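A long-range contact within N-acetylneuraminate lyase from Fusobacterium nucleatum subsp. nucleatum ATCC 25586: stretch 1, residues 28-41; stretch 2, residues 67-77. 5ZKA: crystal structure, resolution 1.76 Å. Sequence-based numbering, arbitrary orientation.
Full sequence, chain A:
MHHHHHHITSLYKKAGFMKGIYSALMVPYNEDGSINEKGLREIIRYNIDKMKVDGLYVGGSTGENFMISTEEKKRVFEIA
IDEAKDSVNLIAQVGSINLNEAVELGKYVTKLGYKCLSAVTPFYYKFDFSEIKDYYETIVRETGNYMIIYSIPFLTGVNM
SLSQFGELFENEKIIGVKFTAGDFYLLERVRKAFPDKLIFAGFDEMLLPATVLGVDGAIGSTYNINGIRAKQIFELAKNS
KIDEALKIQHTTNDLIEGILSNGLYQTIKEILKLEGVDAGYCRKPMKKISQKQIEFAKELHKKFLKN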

# COMPACT_ATOMS: atom_id res chain seq x y z
N PRO A 28 -26.64 -5.26 -15.97
CA PRO A 28 -26.68 -6.07 -17.19
C PRO A 28 -27.30 -5.30 -18.34
O PRO A 28 -28.38 -4.71 -18.22
CB PRO A 28 -27.54 -7.27 -16.77
CG PRO A 28 -28.46 -6.73 -15.74
CD PRO A 28 -27.72 -5.59 -15.04
N TYR A 29 -26.61 -5.31 -19.47
CA TYR A 29 -27.03 -4.60 -20.67
C TYR A 29 -27.38 -5.60 -21.75
O TYR A 29 -26.80 -6.69 -21.82
CB TYR A 29 -25.94 -3.64 -21.16
CG TYR A 29 -25.60 -2.58 -20.14
CD1 TYR A 29 -26.39 -1.44 -20.00
CD2 TYR A 29 -24.50 -2.72 -19.29
CE1 TYR A 29 -26.09 -0.46 -19.05
CE2 TYR A 29 -24.19 -1.75 -18.34
CZ TYR A 29 -24.99 -0.62 -18.22
OH TYR A 29 -24.68 0.33 -17.27
N ASN A 30 -28.35 -5.24 -22.59
CA ASN A 30 -28.68 -6.04 -23.76
C ASN A 30 -27.64 -5.81 -24.86
O ASN A 30 -26.73 -4.99 -24.71
CB ASN A 30 -30.09 -5.72 -24.24
CG ASN A 30 -31.15 -6.05 -23.20
OD1 ASN A 30 -31.15 -7.14 -22.65
ND2 ASN A 30 -32.04 -5.09 -22.94
N GLU A 31 -27.80 -6.52 -25.97
CA GLU A 31 -26.86 -6.39 -27.08
C GLU A 31 -26.77 -4.95 -27.57
O GLU A 31 -25.67 -4.45 -27.86
CB GLU A 31 -27.27 -7.32 -28.23
CG GLU A 31 -26.90 -8.78 -28.01
CD GLU A 31 -27.95 -9.73 -28.57
OE1 GLU A 31 -28.18 -10.80 -27.94
OE2 GLU A 31 -28.54 -9.41 -29.62
N ASP A 32 -27.91 -4.26 -27.65
CA ASP A 32 -27.93 -2.88 -28.14
C ASP A 32 -27.56 -1.86 -27.07
O ASP A 32 -27.73 -0.65 -27.30
CB ASP A 32 -29.31 -2.56 -28.73
CG ASP A 32 -30.41 -2.47 -27.67
OD1 ASP A 32 -30.23 -3.00 -26.56
OD2 ASP A 32 -31.46 -1.86 -27.96
N GLY A 33 -27.05 -2.31 -25.92
CA GLY A 33 -26.67 -1.41 -24.84
C GLY A 33 -27.79 -1.00 -23.90
O GLY A 33 -27.51 -0.36 -22.88
N SER A 34 -29.04 -1.33 -24.20
CA SER A 34 -30.12 -0.95 -23.31
C SER A 34 -30.07 -1.79 -22.03
O SER A 34 -29.48 -2.88 -21.99
CB SER A 34 -31.48 -1.11 -24.00
OG SER A 34 -31.71 -2.47 -24.33
N ILE A 35 -30.69 -1.26 -20.97
CA ILE A 35 -30.65 -1.91 -19.66
C ILE A 35 -31.54 -3.16 -19.67
O ILE A 35 -32.67 -3.14 -20.17
CB ILE A 35 -31.12 -0.92 -18.59
CG1 ILE A 35 -30.20 0.30 -18.57
CG2 ILE A 35 -31.18 -1.60 -17.23
CD1 ILE A 35 -30.91 1.56 -18.12
N ASN A 36 -31.04 -4.24 -19.08
CA ASN A 36 -31.85 -5.44 -18.83
C ASN A 36 -32.41 -5.33 -17.41
O ASN A 36 -31.74 -5.69 -16.44
CB ASN A 36 -31.01 -6.71 -19.03
CG ASN A 36 -31.74 -8.00 -18.62
OD1 ASN A 36 -32.90 -7.99 -18.22
ND2 ASN A 36 -31.03 -9.12 -18.74
N GLU A 37 -33.65 -4.84 -17.30
CA GLU A 37 -34.22 -4.56 -15.98
C GLU A 37 -34.42 -5.83 -15.16
O GLU A 37 -34.13 -5.85 -13.96
CB GLU A 37 -35.54 -3.81 -16.13
CG GLU A 37 -36.28 -3.65 -14.82
CD GLU A 37 -37.49 -2.73 -14.93
OE1 GLU A 37 -37.48 -1.83 -15.80
OE2 GLU A 37 -38.43 -2.92 -14.13
N LYS A 38 -34.91 -6.90 -15.79
CA LYS A 38 -35.08 -8.16 -15.06
C LYS A 38 -33.77 -8.63 -14.45
O LYS A 38 -33.71 -9.01 -13.28
CB LYS A 38 -35.65 -9.23 -16.00
CG LYS A 38 -35.88 -10.59 -15.34
N GLY A 39 -32.68 -8.57 -15.23
CA GLY A 39 -31.40 -9.02 -14.73
C GLY A 39 -30.83 -8.09 -13.67
O GLY A 39 -30.15 -8.55 -12.75
N LEU A 40 -31.10 -6.78 -13.79
CA LEU A 40 -30.61 -5.84 -12.79
C LEU A 40 -31.22 -6.13 -11.43
O LEU A 40 -30.53 -6.10 -10.41
CB LEU A 40 -30.90 -4.40 -13.21
CG LEU A 40 -30.49 -3.31 -12.21
CD1 LEU A 40 -28.99 -3.42 -11.83
CD2 LEU A 40 -30.81 -1.90 -12.75
N ARG A 41 -32.53 -6.39 -11.39
CA ARG A 41 -33.15 -6.80 -10.14
C ARG A 41 -32.54 -8.10 -9.61
O ARG A 41 -32.36 -8.26 -8.40
CB ARG A 41 -34.66 -6.94 -10.33
CG ARG A 41 -35.30 -5.60 -10.71
CD ARG A 41 -36.82 -5.67 -10.77
NE ARG A 41 -37.38 -4.38 -11.17
CZ ARG A 41 -37.80 -3.45 -10.33
NH1 ARG A 41 -37.77 -3.67 -9.02
NH2 ARG A 41 -38.27 -2.30 -10.79
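Stretch 2, residues 67-77: MISTEEKKRVF

A helix often docks on a loop and the start of the helix that follows it by offering one of its faces, with apolar contacts and a charged pair, and residues 67-77 of this lyase illustrate the pattern. Stretch 2 enters through an extended Ile68 and becomes helical from Thr70 onward. Ser69 caps that helix, its OG accepting from Glu72 N at 3.1 Å. The chains advance in the same general sense: Ile68 lies nearest Gly33 (CA to CA 8.1 Å), Glu72 nearest Ile35 (CA to CA 7.3 Å), and Arg75 and Val76 reach Glu37 and Leu40 in the first helix.

Ile35 packs against the helix: its CD1 lies 3.4 Å from the backbone atom Glu72 O, 3.8 Å from Arg75 CB and 3.9 Å from Val76 CG2, the last two being apolar contacts. Val76 CG1 also approaches Leu40 CD2 at 4.4 Å, while Ile68 CG2 meets the Tyr29 ring obliquely, 3.8 Å from Tyr29 CE1.

Polar contact is concentrated in one salt bridge: Arg75 NH2 donates to Glu37 OE1 at 2.7 Å, at the edge of the guanidinium, near its plane. A water reinforces it, accepting from Arg75 NE at 2.8 Å and donating to Glu37 OE1 at 2.9 Å.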

# COMPACT_ATOMS: atom_id res chain seq x y z
N MET A 67 -20.18 4.94 -19.59
CA MET A 67 -20.42 4.49 -20.95
C MET A 67 -21.88 4.66 -21.39
O MET A 67 -22.19 4.36 -22.54
CB MET A 67 -20.01 3.03 -21.11
CG MET A 67 -18.50 2.83 -21.29
SD MET A 67 -18.07 1.10 -21.59
CE MET A 67 -18.02 0.50 -19.92
N ILE A 68 -22.77 5.14 -20.52
CA ILE A 68 -24.19 5.13 -20.81
C ILE A 68 -24.76 6.55 -20.69
O ILE A 68 -24.11 7.48 -20.21
CB ILE A 68 -24.97 4.15 -19.90
CG1 ILE A 68 -25.09 4.70 -18.48
CG2 ILE A 68 -24.25 2.80 -19.86
CD1 ILE A 68 -25.75 3.76 -17.50
N SER A 69 -25.99 6.71 -21.16
CA SER A 69 -26.61 8.02 -21.25
C SER A 69 -27.20 8.48 -19.92
O SER A 69 -27.43 7.68 -19.00
CB SER A 69 -27.71 8.02 -22.32
OG SER A 69 -28.83 7.29 -21.84
N THR A 70 -27.46 9.79 -19.83
CA THR A 70 -28.07 10.35 -18.63
C THR A 70 -29.39 9.66 -18.31
O THR A 70 -29.66 9.32 -17.15
CB THR A 70 -28.28 11.86 -18.81
OG1 THR A 70 -27.02 12.48 -19.13
CG2 THR A 70 -28.82 12.47 -17.53
N GLU A 71 -30.23 9.45 -19.32
CA GLU A 71 -31.51 8.78 -19.07
C GLU A 71 -31.31 7.35 -18.62
O GLU A 71 -32.04 6.85 -17.76
CB GLU A 71 -32.40 8.83 -20.31
CG GLU A 71 -32.99 10.21 -20.61
CD GLU A 71 -33.64 10.86 -19.39
OE1 GLU A 71 -34.81 10.52 -19.09
OE2 GLU A 71 -32.99 11.71 -18.73
N GLU A 72 -30.31 6.67 -19.18
CA GLU A 72 -30.02 5.31 -18.77
C GLU A 72 -29.51 5.28 -17.33
O GLU A 72 -29.88 4.39 -16.56
CB GLU A 72 -29.03 4.68 -19.74
CG GLU A 72 -29.72 4.25 -21.04
CD GLU A 72 -28.77 3.89 -22.17
OE1 GLU A 72 -27.61 4.37 -22.18
OE2 GLU A 72 -29.20 3.12 -23.07
N LYS A 73 -28.69 6.27 -16.94
CA LYS A 73 -28.28 6.36 -15.54
C LYS A 73 -29.49 6.51 -14.62
O LYS A 73 -29.57 5.85 -13.58
CB LYS A 73 -27.33 7.54 -15.33
CG LYS A 73 -25.96 7.38 -15.98
CD LYS A 73 -25.25 8.74 -16.05
CE LYS A 73 -23.95 8.69 -16.84
NZ LYS A 73 -23.20 9.99 -16.73
N LYS A 74 -30.44 7.37 -15.00
CA LYS A 74 -31.62 7.57 -14.17
C LYS A 74 -32.41 6.28 -14.00
O LYS A 74 -32.90 5.98 -12.90
CB LYS A 74 -32.50 8.67 -14.79
CG LYS A 74 -31.88 10.07 -14.77
CD LYS A 74 -32.80 11.08 -15.47
CE LYS A 74 -32.30 12.51 -15.32
NZ LYS A 74 -33.20 13.47 -16.03
N ARG A 75 -32.56 5.50 -15.07
CA ARG A 75 -33.34 4.27 -14.98
C ARG A 75 -32.67 3.25 -14.05
O ARG A 75 -33.35 2.54 -13.31
CB ARG A 75 -33.56 3.68 -16.37
CG ARG A 75 -34.47 2.45 -16.37
CD ARG A 75 -35.95 2.84 -16.19
NE ARG A 75 -36.80 1.69 -15.90
CZ ARG A 75 -37.57 1.57 -14.81
NH1 ARG A 75 -37.60 2.54 -13.91
NH2 ARG A 75 -38.31 0.48 -14.63
N VAL A 76 -31.34 3.17 -14.09
CA VAL A 76 -30.62 2.31 -13.16
C VAL A 76 -30.90 2.73 -11.72
O VAL A 76 -31.19 1.89 -10.85
CB VAL A 76 -29.11 2.33 -13.45
CG1 VAL A 76 -28.32 1.69 -12.31
CG2 VAL A 76 -28.82 1.63 -14.77
N PHE A 77 -30.84 4.03 -11.44
CA PHE A 77 -31.11 4.52 -10.09
C PHE A 77 -32.53 4.20 -9.66
O PHE A 77 -32.77 3.86 -8.49
CB PHE A 77 -30.88 6.03 -10.00
CG PHE A 77 -29.43 6.45 -10.04
CD1 PHE A 77 -28.51 5.95 -9.12
CD2 PHE A 77 -28.99 7.38 -10.96
CE1 PHE A 77 -27.18 6.34 -9.15
CE2 PHE A 77 -27.66 7.80 -10.99
CZ PHE A 77 -26.75 7.27 -10.09
O HOH W 1 -36.14 -0.20 -17.86